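Local coordinates for protein thioesterase superfamily (Jannaschia sp., PDB 2OAF) that probably hydrolyses acyl thioesters, as expected of a hotdog-fold member of the thioesterase superfamily, though its natural substrate is not established, at residues H19-T24 / P40-E45; E45-W50 / F106-V111; S82-R87 / T116-A121; D14-H19 / H93-R98; L76-K81 / G120-V125. All coordinates share one frame; numbering follows the deposited sequence.

Contact 1: residues H19-T24 / P40-E45. With PO4 (phosphate ion), chain C.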
# COMPACT_ATOMS: atom_id res chain seq x y z
N HIS B 19 -5.41 9.74 17.42
CA HIS B 19 -5.55 9.96 15.98
C HIS B 19 -6.60 9.01 15.41
O HIS B 19 -6.49 7.82 15.59
CB HIS B 19 -4.21 9.74 15.29
CG HIS B 19 -4.28 9.87 13.80
ND1 HIS B 19 -4.65 11.04 13.18
CD2 HIS B 19 -4.06 8.97 12.81
CE1 HIS B 19 -4.67 10.86 11.87
NE2 HIS B 19 -4.31 9.61 11.62
N ASP B 20 -7.60 9.55 14.72
CA ASP B 20 -8.63 8.72 14.08
C ASP B 20 -8.15 8.22 12.75
O ASP B 20 -7.63 9.01 11.97
CB ASP B 20 -9.91 9.50 13.83
CG ASP B 20 -10.66 9.88 15.10
OD1 ASP B 20 -10.31 9.41 16.19
OD2 ASP B 20 -11.61 10.68 14.99
N VAL B 21 -8.32 6.93 12.51
CA VAL B 21 -8.01 6.31 11.24
C VAL B 21 -9.32 5.69 10.72
O VAL B 21 -9.99 4.95 11.44
CB VAL B 21 -6.88 5.26 11.38
CG1 VAL B 21 -6.68 4.49 10.09
CG2 VAL B 21 -5.57 5.93 11.83
N ARG B 22 -9.70 6.04 9.50
CA ARG B 22 -10.83 5.46 8.83
C ARG B 22 -10.37 4.16 8.15
O ARG B 22 -9.49 4.17 7.27
CB ARG B 22 -11.39 6.45 7.77
CG ARG B 22 -12.79 6.06 7.17
CD ARG B 22 -13.30 7.07 6.03
NE ARG B 22 -12.52 6.97 4.78
N VAL B 23 -10.93 3.03 8.55
CA VAL B 23 -10.60 1.75 7.91
C VAL B 23 -11.67 1.48 6.88
O VAL B 23 -12.83 1.67 7.18
CB VAL B 23 -10.59 0.64 8.96
CG1 VAL B 23 -10.33 -0.72 8.32
CG2 VAL B 23 -9.53 0.98 10.05
N THR B 24 -11.31 0.99 5.70
CA THR B 24 -12.31 0.78 4.67
C THR B 24 -12.12 -0.55 3.97
O THR B 24 -11.16 -1.28 4.20
CB THR B 24 -12.30 1.90 3.61
OG1 THR B 24 -11.12 1.81 2.82
CG2 THR B 24 -12.40 3.32 4.25
N PRO B 40 0.55 -1.71 10.47
CA PRO B 40 1.70 -0.83 10.79
C PRO B 40 1.56 0.56 10.17
O PRO B 40 1.94 1.55 10.75
CB PRO B 40 2.88 -1.58 10.17
CG PRO B 40 2.43 -3.07 10.20
CD PRO B 40 0.97 -2.98 9.84
N ARG B 41 1.04 0.61 8.96
CA ARG B 41 0.80 1.88 8.29
C ARG B 41 -0.11 2.79 9.11
O ARG B 41 0.13 4.00 9.20
CB ARG B 41 0.14 1.67 6.93
CG ARG B 41 -0.27 3.00 6.28
CD ARG B 41 -0.36 2.99 4.75
NE ARG B 41 -1.33 2.03 4.25
CZ ARG B 41 -2.64 2.20 4.26
NH1 ARG B 41 -3.18 3.31 4.76
NH2 ARG B 41 -3.43 1.24 3.79
N PHE B 42 -1.18 2.22 9.65
CA PHE B 42 -2.11 2.99 10.48
C PHE B 42 -1.40 3.50 11.73
O PHE B 42 -1.58 4.65 12.12
CB PHE B 42 -3.31 2.17 10.96
CG PHE B 42 -4.16 1.59 9.86
CD1 PHE B 42 -4.31 2.22 8.63
CD2 PHE B 42 -4.89 0.44 10.10
CE1 PHE B 42 -5.13 1.69 7.65
CE2 PHE B 42 -5.71 -0.09 9.12
CZ PHE B 42 -5.82 0.53 7.90
N ALA B 43 -0.61 2.65 12.36
CA ALA B 43 0.11 3.07 13.58
C ALA B 43 1.12 4.20 13.30
O ALA B 43 1.25 5.15 14.08
CB ALA B 43 0.78 1.87 14.26
N LEU B 44 1.80 4.10 12.18
CA LEU B 44 2.76 5.11 11.77
C LEU B 44 2.09 6.44 11.44
O LEU B 44 2.59 7.51 11.79
CB LEU B 44 3.61 4.60 10.61
CG LEU B 44 4.95 3.90 10.96
CD1 LEU B 44 4.78 2.92 12.10
CD2 LEU B 44 5.55 3.19 9.72
N GLU B 45 0.93 6.37 10.79
CA GLU B 45 0.12 7.55 10.53
C GLU B 45 -0.25 8.30 11.83
O GLU B 45 -0.25 9.53 11.89
CB GLU B 45 -1.11 7.13 9.74
CG GLU B 45 -2.09 8.25 9.38
CD GLU B 45 -3.45 7.70 8.87
OE1 GLU B 45 -3.42 6.66 8.14
OE2 GLU B 45 -4.49 8.32 9.23
P PO4 C . 1.02 -0.92 2.88
O1 PO4 C . 2.39 -1.26 2.36
O2 PO4 C . 0.14 -2.14 2.84
O3 PO4 C . 1.14 -0.49 4.32
O4 PO4 C . 0.45 0.23 2.07
O HOH W 1 -7.18 10.12 9.53
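The unusual feature is a charged side chain of the helix, E45, meeting a histidine of the edge strand, H19, in an otherwise apolar seam. H19 NE2 donates to E45 OE2 at 2.7 Å, a nearly straight His-carboxylate hydrogen bond (166°). The acceptor lies close to the ring plane of H19. The donor comes to OE2 on its anti side, 26° out of the carboxylate plane. The imidazole and carboxylate planes stand steeply to each other, and the two side chains cross at about a right angle. E45 CG is anti to the backbone N (chi1 180°) and the chain beyond it is extended, which carries the carboxylate out to the strand. A water donates to both D20 O (2.7 Å) and E45 OE2 (3.3 Å), bridging strand and helix a second time.

Next to this polar pair the packing is apolar. It sets strand 17-21 against helix 39-54, the long helix of the hotdog fold. V21 CG1 lies over the face of the F42 ring, 4.0 Å from its centroid, a CH-pi contact. V21 CG2 comes 3.7 Å from E45 OE2. V23 CG2 meets F42 CE2 more loosely, at 4.1 Å. One turn earlier on the helix, R41 NE makes a weak bond to a phosphate ion, probably from the crystallisation liquor, which R41 and H38 of the third subunit also hold.

OE2 thus takes a short bond from H19 and a longer one from water. The long, weak ion pair with R22 of the second subunit would at most add to the stabilisation of its negative charge.

Contact 2: residues E45-W50 / F106-V111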
# COMPACT_ATOMS: atom_id res chain seq x y z
N GLU B 45 0.93 6.37 10.79
CA GLU B 45 0.12 7.55 10.53
C GLU B 45 -0.25 8.30 11.83
O GLU B 45 -0.25 9.53 11.89
CB GLU B 45 -1.11 7.13 9.74
CG GLU B 45 -2.09 8.25 9.38
CD GLU B 45 -3.45 7.70 8.87
OE1 GLU B 45 -3.42 6.66 8.14
OE2 GLU B 45 -4.49 8.32 9.23
N ALA B 46 -0.52 7.53 12.88
CA ALA B 46 -0.81 8.03 14.20
C ALA B 46 0.37 8.79 14.78
O ALA B 46 0.22 9.86 15.42
CB ALA B 46 -1.19 6.88 15.11
N ILE B 47 1.56 8.21 14.63
CA ILE B 47 2.78 8.84 15.13
C ILE B 47 3.06 10.12 14.33
O ILE B 47 3.41 11.15 14.89
CB ILE B 47 3.99 7.86 15.04
CG1 ILE B 47 3.80 6.64 15.97
CG2 ILE B 47 5.32 8.61 15.32
CD1 ILE B 47 4.84 5.49 15.79
N ASP B 48 2.92 10.06 13.02
CA ASP B 48 3.02 11.24 12.17
C ASP B 48 2.06 12.34 12.65
O ASP B 48 2.44 13.52 12.69
CB ASP B 48 2.75 10.88 10.71
CG ASP B 48 2.77 12.09 9.80
OD1 ASP B 48 3.85 12.50 9.36
OD2 ASP B 48 1.70 12.64 9.56
N ALA B 49 0.83 11.96 13.01
CA ALA B 49 -0.17 12.91 13.52
C ALA B 49 0.23 13.49 14.89
O ALA B 49 -0.12 14.62 15.23
CB ALA B 49 -1.61 12.27 13.58
N TRP B 50 0.93 12.69 15.69
CA TRP B 50 1.43 13.16 17.00
C TRP B 50 2.42 14.30 16.76
O TRP B 50 2.34 15.34 17.37
CB TRP B 50 2.08 12.02 17.80
CG TRP B 50 2.47 12.38 19.19
CD1 TRP B 50 1.75 12.14 20.34
CD2 TRP B 50 3.68 13.05 19.60
NE1 TRP B 50 2.45 12.63 21.44
CE2 TRP B 50 3.63 13.20 21.01
CE3 TRP B 50 4.80 13.52 18.93
CZ2 TRP B 50 4.62 13.81 21.72
CZ3 TRP B 50 5.82 14.14 19.66
CH2 TRP B 50 5.72 14.28 21.01
N PHE B 106 7.59 5.33 20.76
CA PHE B 106 6.18 5.65 20.78
C PHE B 106 5.40 4.38 20.97
O PHE B 106 5.70 3.37 20.32
CB PHE B 106 5.75 6.26 19.44
CG PHE B 106 6.20 7.68 19.26
CD1 PHE B 106 5.45 8.73 19.73
CD2 PHE B 106 7.38 7.97 18.61
CE1 PHE B 106 5.85 10.04 19.55
CE2 PHE B 106 7.78 9.28 18.42
CZ PHE B 106 7.00 10.31 18.90
N ARG B 107 4.38 4.47 21.83
CA ARG B 107 3.32 3.49 21.92
C ARG B 107 2.12 3.95 21.12
O ARG B 107 1.81 5.15 21.08
CB ARG B 107 2.91 3.35 23.38
CG ARG B 107 3.85 2.55 24.20
CD ARG B 107 3.68 1.03 24.03
NE ARG B 107 2.53 0.56 24.77
CZ ARG B 107 1.31 0.36 24.27
NH1 ARG B 107 1.08 0.53 22.98
NH2 ARG B 107 0.33 -0.02 25.07
N VAL B 108 1.47 3.00 20.46
CA VAL B 108 0.17 3.22 19.83
C VAL B 108 -0.74 2.04 20.17
O VAL B 108 -0.35 0.88 19.96
CB VAL B 108 0.27 3.32 18.29
CG1 VAL B 108 -1.13 3.49 17.68
CG2 VAL B 108 1.23 4.45 17.85
N ASP B 109 -1.93 2.33 20.71
CA ASP B 109 -2.97 1.33 20.92
C ASP B 109 -4.04 1.68 19.89
O ASP B 109 -4.55 2.83 19.85
CB ASP B 109 -3.63 1.37 22.30
CG ASP B 109 -2.75 0.85 23.43
OD1 ASP B 109 -1.64 0.33 23.17
OD2 ASP B 109 -3.19 0.98 24.61
N GLY B 110 -4.40 0.69 19.10
CA GLY B 110 -5.47 0.85 18.10
C GLY B 110 -6.73 0.28 18.72
O GLY B 110 -6.75 -0.91 19.06
N VAL B 111 -7.74 1.14 18.90
CA VAL B 111 -8.95 0.80 19.66
C VAL B 111 -10.18 1.06 18.83
O VAL B 111 -10.28 2.12 18.20
CB VAL B 111 -9.02 1.67 20.95
CG1 VAL B 111 -10.23 1.27 21.77
CG2 VAL B 111 -7.70 1.50 21.75
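F106 reaches from the strand 103-112 to I47 and W50 on the helix 39-54, and its side chain gives the largest share of this contact. Its CB meets I47 CD1 at 3.8 Å, with I47 CG1 slightly farther off. CG stands anti to the carbonyl carbon (chi1 -75°), which sends it off in the direction of W50. Along one side of the ring, CD2 and CE2 lie under I47 CG2. This methyl sits over the ring centre, 4.0 Å from the centroid, in a CH-pi contact. At the outer end, CE1 meets W50 CE3 and CD2, both at 3.7 Å, and CZ meets W50 CE3 at 3.9 Å. The edge of F106 is thus turned to the face of the W50 six-membered ring. The pair is T-shaped, with centroids 5.2 Å apart and planes at 69°. An alanine in place of W50 would probably leave the outer edge of the F106 ring without its facing ring and open a gap between helix and sheet.

Farther along the strand, I47 CG1 packs on V108 CG2 at 3.9 Å, and A46 CB reaches V108 CG1 at 4.3 Å. F122 of the next strand touches both I47 and V108. W51 also meets F106.

R107 points away from the helix. Its NH1 and NH2 both grip D109 OD1, end-on, in a salt bridge. R12 holds the other oxygen, D109 OD2.

The strand is therefore two-sided. Its helix-facing residues bury carbon against carbon, consistent with a sheet wrapped round a central hotdog helix. On the other side D109 lies between R107 and R12, which would probably offset its buried charge.

Contact 3: residues S82-R87 / T116-A121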
# COMPACT_ATOMS: atom_id res chain seq x y z
N SER B 82 -7.49 -8.23 18.54
CA SER B 82 -8.83 -8.30 18.03
C SER B 82 -8.81 -7.69 16.61
O SER B 82 -8.02 -6.81 16.32
CB SER B 82 -9.79 -7.51 18.96
OG SER B 82 -11.13 -7.79 18.68
N PRO B 83 -9.67 -8.19 15.71
CA PRO B 83 -9.66 -7.70 14.34
C PRO B 83 -10.10 -6.25 14.18
O PRO B 83 -10.97 -5.76 14.90
CB PRO B 83 -10.71 -8.56 13.66
CG PRO B 83 -10.91 -9.68 14.51
CD PRO B 83 -10.65 -9.25 15.89
N VAL B 84 -9.51 -5.59 13.20
CA VAL B 84 -9.86 -4.23 12.86
C VAL B 84 -10.80 -4.29 11.63
O VAL B 84 -10.54 -5.01 10.67
CB VAL B 84 -8.61 -3.44 12.54
CG1 VAL B 84 -8.99 -2.11 11.94
CG2 VAL B 84 -7.72 -3.23 13.86
N THR B 85 -11.92 -3.58 11.69
CA THR B 85 -12.88 -3.57 10.55
C THR B 85 -13.35 -2.17 10.21
O THR B 85 -13.15 -1.22 10.97
CB THR B 85 -14.13 -4.40 10.82
OG1 THR B 85 -15.00 -3.65 11.69
CG2 THR B 85 -13.79 -5.77 11.42
N PRO B 86 -14.00 -2.01 9.07
CA PRO B 86 -14.62 -0.72 8.77
C PRO B 86 -15.87 -0.35 9.55
O PRO B 86 -16.43 0.71 9.28
CB PRO B 86 -15.01 -0.85 7.29
CG PRO B 86 -14.19 -1.95 6.75
CD PRO B 86 -14.13 -2.92 7.92
N ARG B 87 -16.31 -1.19 10.50
CA ARG B 87 -17.53 -0.89 11.26
C ARG B 87 -17.37 0.29 12.20
O ARG B 87 -18.35 0.87 12.60
CB ARG B 87 -17.98 -2.08 12.10
CG ARG B 87 -18.13 -3.41 11.36
CD ARG B 87 -19.41 -3.43 10.63
NE ARG B 87 -19.72 -4.74 10.06
CZ ARG B 87 -20.70 -4.94 9.18
NH1 ARG B 87 -21.44 -3.90 8.78
NH2 ARG B 87 -20.92 -6.15 8.70
N THR B 116 -9.44 -2.92 22.45
CA THR B 116 -8.06 -2.75 22.02
C THR B 116 -7.73 -3.84 21.01
O THR B 116 -7.62 -5.01 21.34
CB THR B 116 -7.10 -2.80 23.20
OG1 THR B 116 -7.44 -1.75 24.08
CG2 THR B 116 -5.63 -2.65 22.73
N CYS B 117 -7.65 -3.43 19.76
CA CYS B 117 -7.39 -4.34 18.66
C CYS B 117 -5.92 -4.66 18.53
O CYS B 117 -5.55 -5.79 18.19
CB CYS B 117 -7.92 -3.76 17.36
SG CYS B 117 -9.71 -3.50 17.47
N PHE B 118 -5.07 -3.65 18.70
CA PHE B 118 -3.62 -3.89 18.68
C PHE B 118 -2.87 -2.93 19.60
O PHE B 118 -3.35 -1.86 19.92
CB PHE B 118 -3.03 -3.85 17.27
CG PHE B 118 -3.09 -2.50 16.58
CD1 PHE B 118 -2.23 -1.48 16.92
CD2 PHE B 118 -4.02 -2.27 15.59
CE1 PHE B 118 -2.30 -0.24 16.30
CE2 PHE B 118 -4.06 -1.05 14.92
CZ PHE B 118 -3.19 -0.02 15.29
N VAL B 119 -1.72 -3.38 20.05
CA VAL B 119 -0.86 -2.60 20.91
C VAL B 119 0.51 -2.65 20.25
O VAL B 119 1.00 -3.72 19.90
CB VAL B 119 -0.88 -3.14 22.37
CG1 VAL B 119 -2.33 -3.54 22.80
CG2 VAL B 119 0.05 -4.31 22.53
N GLY B 120 1.10 -1.49 20.02
CA GLY B 120 2.41 -1.43 19.39
C GLY B 120 3.41 -0.51 20.09
O GLY B 120 3.02 0.46 20.74
N ALA B 121 4.70 -0.79 19.90
CA ALA B 121 5.78 0.07 20.34
C ALA B 121 6.77 0.25 19.17
O ALA B 121 7.14 -0.71 18.51
CB ALA B 121 6.49 -0.54 21.56
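S82 and C117 meet through their backbones. S82 N donates to C117 O at 3.1 Å (159°). C117 O also accepts from K81 N, just before S82, and one carbonyl thus takes two successive N-H groups of the departing chain. The side chain of C117 packs against the loop 82-87. Its CB touches V84 CG2 at 3.5 Å and lies 3.2 Å from S82 O. Its SG comes within 3.6 Å of P83 O, a plain packing contact. V84 CG2 also reaches the edge of the F118 ring, at CD2, 4.2 Å away.

The next shell sets these atoms in place. C117 and F118 both face G110 across the sheet, a classic beta bulge, which brings two successive residues against a single partner. V84 is held by a backbone hydrogen bond with A34, and Q112 donates its side-chain amide to T85 O. Beyond V84 the loop turns: T85 OG1 accepts from R87 N at 3.0 Å, an ST turn. R87 then forms a salt bridge with D66 of the second subunit. T116 OG1 is taken by R12.

The segment 82-87 is part of the connection from strand 69-80 to strand 90-99, and here it peels away from the first residues of strand 115-128. V84 touches L90 on strand 90-99 and Q112 on strand 103-112. F118 packs on L90 as well, and on M78 and F80 of strand 69-80. P83 touches F132 of the third subunit.

Contact 4: residues D14-H19 / H93-R98. With PO4 (phosphate ion), chain H.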
# COMPACT_ATOMS: atom_id res chain seq x y z
N ASP B 14 -4.34 8.51 30.32
CA ASP B 14 -5.48 9.39 30.02
C ASP B 14 -5.09 10.50 29.06
O ASP B 14 -5.93 11.01 28.33
CB ASP B 14 -5.95 10.08 31.30
CG ASP B 14 -6.60 9.13 32.28
OD1 ASP B 14 -6.29 7.91 32.25
OD2 ASP B 14 -7.43 9.62 33.10
N SER B 15 -3.83 10.90 29.11
CA SER B 15 -3.29 12.02 28.33
C SER B 15 -2.97 11.68 26.88
O SER B 15 -2.55 12.56 26.15
CB SER B 15 -1.99 12.52 28.99
OG SER B 15 -0.89 11.62 28.79
N ALA B 16 -3.13 10.43 26.45
CA ALA B 16 -2.66 10.04 25.13
C ALA B 16 -3.42 10.82 24.07
O ALA B 16 -4.65 11.02 24.16
CB ALA B 16 -2.79 8.51 24.89
N PHE B 17 -2.66 11.30 23.08
CA PHE B 17 -3.21 11.85 21.86
C PHE B 17 -3.95 10.74 21.13
O PHE B 17 -3.46 9.61 21.04
CB PHE B 17 -2.04 12.37 21.01
CG PHE B 17 -2.45 12.88 19.68
CD1 PHE B 17 -3.20 14.05 19.57
CD2 PHE B 17 -2.12 12.20 18.53
CE1 PHE B 17 -3.61 14.51 18.34
CE2 PHE B 17 -2.51 12.66 17.31
CZ PHE B 17 -3.27 13.82 17.21
N VAL B 18 -5.10 11.06 20.56
CA VAL B 18 -5.86 10.09 19.80
C VAL B 18 -5.93 10.56 18.35
O VAL B 18 -6.37 11.68 18.09
CB VAL B 18 -7.28 9.86 20.41
CG1 VAL B 18 -8.10 8.90 19.54
CG2 VAL B 18 -7.17 9.34 21.84
N HIS B 19 -5.41 9.74 17.42
CA HIS B 19 -5.55 9.96 15.98
C HIS B 19 -6.60 9.01 15.41
O HIS B 19 -6.49 7.82 15.59
CB HIS B 19 -4.21 9.74 15.29
CG HIS B 19 -4.28 9.87 13.80
ND1 HIS B 19 -4.65 11.04 13.18
CD2 HIS B 19 -4.06 8.97 12.81
CE1 HIS B 19 -4.67 10.86 11.87
NE2 HIS B 19 -4.31 9.61 11.62
N HIS B 93 -4.55 5.64 20.03
CA HIS B 93 -4.07 6.35 21.22
C HIS B 93 -2.55 6.29 21.20
O HIS B 93 -1.96 5.20 21.23
CB HIS B 93 -4.58 5.68 22.51
CG HIS B 93 -6.07 5.65 22.65
ND1 HIS B 93 -6.73 6.32 23.65
CD2 HIS B 93 -7.02 5.02 21.91
CE1 HIS B 93 -8.03 6.10 23.53
NE2 HIS B 93 -8.23 5.32 22.48
N THR B 94 -1.91 7.45 21.15
CA THR B 94 -0.50 7.53 20.77
C THR B 94 0.26 8.39 21.76
O THR B 94 -0.18 9.51 22.10
CB THR B 94 -0.38 8.15 19.37
OG1 THR B 94 -1.21 7.40 18.49
CG2 THR B 94 1.07 8.12 18.84
N TRP B 95 1.39 7.90 22.22
CA TRP B 95 2.21 8.69 23.12
C TRP B 95 3.65 8.20 23.16
O TRP B 95 3.90 7.04 22.88
CB TRP B 95 1.62 8.66 24.55
CG TRP B 95 1.76 7.35 25.24
CD1 TRP B 95 2.68 7.03 26.18
CD2 TRP B 95 0.96 6.17 25.04
NE1 TRP B 95 2.50 5.73 26.59
CE2 TRP B 95 1.47 5.17 25.90
CE3 TRP B 95 -0.11 5.84 24.20
CZ2 TRP B 95 0.93 3.89 25.98
CZ3 TRP B 95 -0.66 4.56 24.28
CH2 TRP B 95 -0.12 3.59 25.16
N PRO B 96 4.58 9.09 23.55
CA PRO B 96 5.96 8.68 23.76
C PRO B 96 6.11 8.04 25.12
O PRO B 96 5.76 8.64 26.14
CB PRO B 96 6.73 9.99 23.73
CG PRO B 96 5.73 11.01 24.21
CD PRO B 96 4.39 10.54 23.77
N THR B 97 6.65 6.83 25.13
CA THR B 97 6.83 6.08 26.34
C THR B 97 8.24 6.29 26.92
O THR B 97 8.46 6.12 28.12
CB THR B 97 6.48 4.57 26.11
OG1 THR B 97 6.30 3.92 27.37
CG2 THR B 97 7.53 3.82 25.26
N ARG B 98 9.17 6.73 26.07
CA ARG B 98 10.55 6.84 26.44
C ARG B 98 11.33 7.72 25.47
O ARG B 98 11.10 7.65 24.27
CB ARG B 98 11.11 5.42 26.44
CG ARG B 98 12.59 5.36 26.33
CD ARG B 98 13.15 3.97 26.52
NE ARG B 98 14.47 4.13 27.12
CZ ARG B 98 15.53 4.63 26.47
NH1 ARG B 98 15.44 4.97 25.17
NH2 ARG B 98 16.67 4.76 27.11
P PO4 H . 19.17 5.48 23.83
O1 PO4 H . 19.10 5.03 25.28
O2 PO4 H . 17.95 6.31 23.52
O3 PO4 H . 20.45 6.29 23.67
O4 PO4 H . 19.15 4.28 22.89
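V18 and H93 stand side by side and point the same way, with one methyl of the valine laid over the imidazole. V18 CG2 is 3.8 Å from the ring centroid, 21° off the ring normal, a CH-pi contact. It is offset toward the rim, with ND1 the closest ring atom at 3.5 Å. V18 CG2 and H93 CG each lie beside their own backbone N (H93 chi1 -61°), which brings the methyl over the ring.

F17 and T94 form the neighbouring pair on the opposite face of the sheet. The edge of the F17 ring is turned to T94 CB, 4.5 Å from F17 CD2, and is only loosely packed there. T94 OG1 bonds back to C92 O.

Between these layers runs the ladder that adds the short strand 17-21 to the edge of the antiparallel hotdog sheet. T94 N donates to F17 O at 2.7 Å. The return bond, F17 N to T94 O, is weak at 3.2 Å. H93 CA adds a CA-H...O contact to F17 O. The strands splay, their axes at 134°.

Where the ladder frays, A16 CB packs obliquely on the W95 indole, 3.8 Å from CE3, and against H93 CB. Q10 OE1 accepts from W95 NE1. At the far end, R98 NH1 and NH2 bind two oxygens of a phosphate, probably from the crystallisation liquor, which S103 and K102 also hold.

Contact 5: residues L76-K81 / G120-V125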
# COMPACT_ATOMS: atom_id res chain seq x y z
N LEU B 76 10.15 -2.04 15.53
CA LEU B 76 8.71 -2.00 15.81
C LEU B 76 8.22 -3.37 16.32
O LEU B 76 8.75 -4.43 15.94
CB LEU B 76 7.94 -1.54 14.60
CG LEU B 76 7.75 -2.39 13.36
CD1 LEU B 76 6.70 -3.40 13.55
CD2 LEU B 76 7.33 -1.46 12.21
N GLU B 77 7.24 -3.33 17.21
CA GLU B 77 6.60 -4.57 17.66
C GLU B 77 5.15 -4.29 17.88
O GLU B 77 4.77 -3.17 18.34
CB GLU B 77 7.24 -5.15 18.92
CG GLU B 77 7.20 -4.27 20.13
CD GLU B 77 7.61 -4.98 21.43
OE1 GLU B 77 7.03 -6.04 21.77
OE2 GLU B 77 8.52 -4.45 22.10
N MSE B 78 4.32 -5.27 17.49
CA MSE B 78 2.86 -5.14 17.59
C MSE B 78 2.28 -6.45 18.03
O MSE B 78 2.71 -7.50 17.56
CB MSE B 78 2.26 -4.75 16.24
CG MSE B 78 2.86 -3.47 15.66
SE MSE B 78 2.01 -2.85 14.07
CE MSE B 78 0.29 -2.37 14.78
N ASP B 79 1.30 -6.38 18.95
CA ASP B 79 0.47 -7.50 19.31
C ASP B 79 -0.91 -7.23 18.79
O ASP B 79 -1.42 -6.12 18.99
CB ASP B 79 0.42 -7.69 20.82
CG ASP B 79 1.74 -8.12 21.42
OD1 ASP B 79 2.57 -8.73 20.73
OD2 ASP B 79 1.93 -7.87 22.62
N PHE B 80 -1.50 -8.21 18.11
CA PHE B 80 -2.84 -8.08 17.50
C PHE B 80 -3.84 -8.90 18.35
O PHE B 80 -3.72 -10.13 18.42
CB PHE B 80 -2.78 -8.57 16.07
CG PHE B 80 -1.68 -7.93 15.27
CD1 PHE B 80 -1.78 -6.63 14.87
CD2 PHE B 80 -0.54 -8.63 14.96
CE1 PHE B 80 -0.75 -6.02 14.18
CE2 PHE B 80 0.47 -8.05 14.24
CZ PHE B 80 0.36 -6.73 13.85
N LYS B 81 -4.80 -8.23 18.98
CA LYS B 81 -5.67 -8.85 19.99
C LYS B 81 -7.06 -9.07 19.47
O LYS B 81 -7.76 -9.96 19.93
CB LYS B 81 -5.75 -7.97 21.23
CG LYS B 81 -4.40 -7.53 21.81
CD LYS B 81 -3.70 -8.65 22.55
CE LYS B 81 -2.67 -8.08 23.58
NZ LYS B 81 -1.93 -9.11 24.42
N GLY B 120 1.10 -1.49 20.02
CA GLY B 120 2.41 -1.43 19.39
C GLY B 120 3.41 -0.51 20.09
O GLY B 120 3.02 0.46 20.74
N ALA B 121 4.70 -0.79 19.90
CA ALA B 121 5.78 0.07 20.34
C ALA B 121 6.77 0.25 19.17
O ALA B 121 7.14 -0.71 18.51
CB ALA B 121 6.49 -0.54 21.56
N PHE B 122 7.15 1.50 18.93
CA PHE B 122 7.86 1.89 17.72
C PHE B 122 9.01 2.81 18.09
O PHE B 122 8.78 3.86 18.68
CB PHE B 122 6.89 2.64 16.81
CG PHE B 122 5.65 1.86 16.48
CD1 PHE B 122 4.54 1.89 17.33
CD2 PHE B 122 5.57 1.11 15.33
CE1 PHE B 122 3.39 1.17 17.02
CE2 PHE B 122 4.43 0.39 15.01
CZ PHE B 122 3.34 0.42 15.88
N THR B 123 10.23 2.42 17.75
CA THR B 123 11.43 3.10 18.20
C THR B 123 12.16 3.69 17.00
O THR B 123 12.38 3.01 15.98
CB THR B 123 12.37 2.12 18.91
OG1 THR B 123 11.65 1.48 19.97
CG2 THR B 123 13.58 2.87 19.50
N CYS B 124 12.46 4.98 17.11
CA CYS B 124 13.14 5.78 16.10
C CYS B 124 14.44 6.34 16.67
O CYS B 124 14.51 6.60 17.85
CB CYS B 124 12.25 6.97 15.77
SG CYS B 124 10.66 6.46 15.07
N VAL B 125 15.44 6.55 15.81
CA VAL B 125 16.61 7.35 16.16
C VAL B 125 16.44 8.70 15.45
O VAL B 125 15.45 8.92 14.76
CB VAL B 125 17.93 6.65 15.76
CG1 VAL B 125 18.16 5.41 16.63
CG2 VAL B 125 17.96 6.33 14.25
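E77 and A121 are joined by a pair of backbone hydrogen bonds. E77 N donates to A121 O at 2.9 Å, and A121 N to E77 O at 2.8 Å. CA-H...O contacts flank them: L76 CA reaches A121 O, and G120 CA approaches E77 O at 3.1 Å.

The apolar packing centres on F122. Its CD2 meets L76 CB at 3.6 Å, and its CZ meets M78 CG at 3.9 Å, both obliquely to the ring. The selenium of the selenomethionine M78 lies at the ring edge, 5.2 Å from the centroid, a Met-aromatic contact. G120 makes room: a CB there would clash with F122 CE1. An alanine at F122 would probably leave L76 CB and M78 CG and SE without their partner and open a gap under A43 and L44 of the helix.

On the other face E77 CG packs loosely on A121 CB. The carboxylate of E77 is met by R75 of the third subunit, through a salt bridge at OE1.

L76 to D79 also pair with an antiparallel strand of the third subunit, so the sheet runs on across the interface. This edge-to-edge joining of two sheets is typical of hotdog-fold dimers.

How the contacts relate
Contacts 2 and 5 are buried; contacts 1, 3 and 4 are partly open. Contacts 1 and 2 share E45 and use helix 39-54, one against the edge strand and the other against the middle of the sheet. Contact 4 uses the same strand 17-21 as contact 1, sharing H19, but joins it to the sheet. Contacts 3 and 5 both use strand 115-128, the first at its bulge and the second along its regular ladder. The helix faces are carbon on carbon in contact 2 and mixed with a histidine-carboxylate bond in contact 1. Contact 5 has two good backbone bonds beside its apolar packing; in contact 4 one of two is weak, and contact 3 has one.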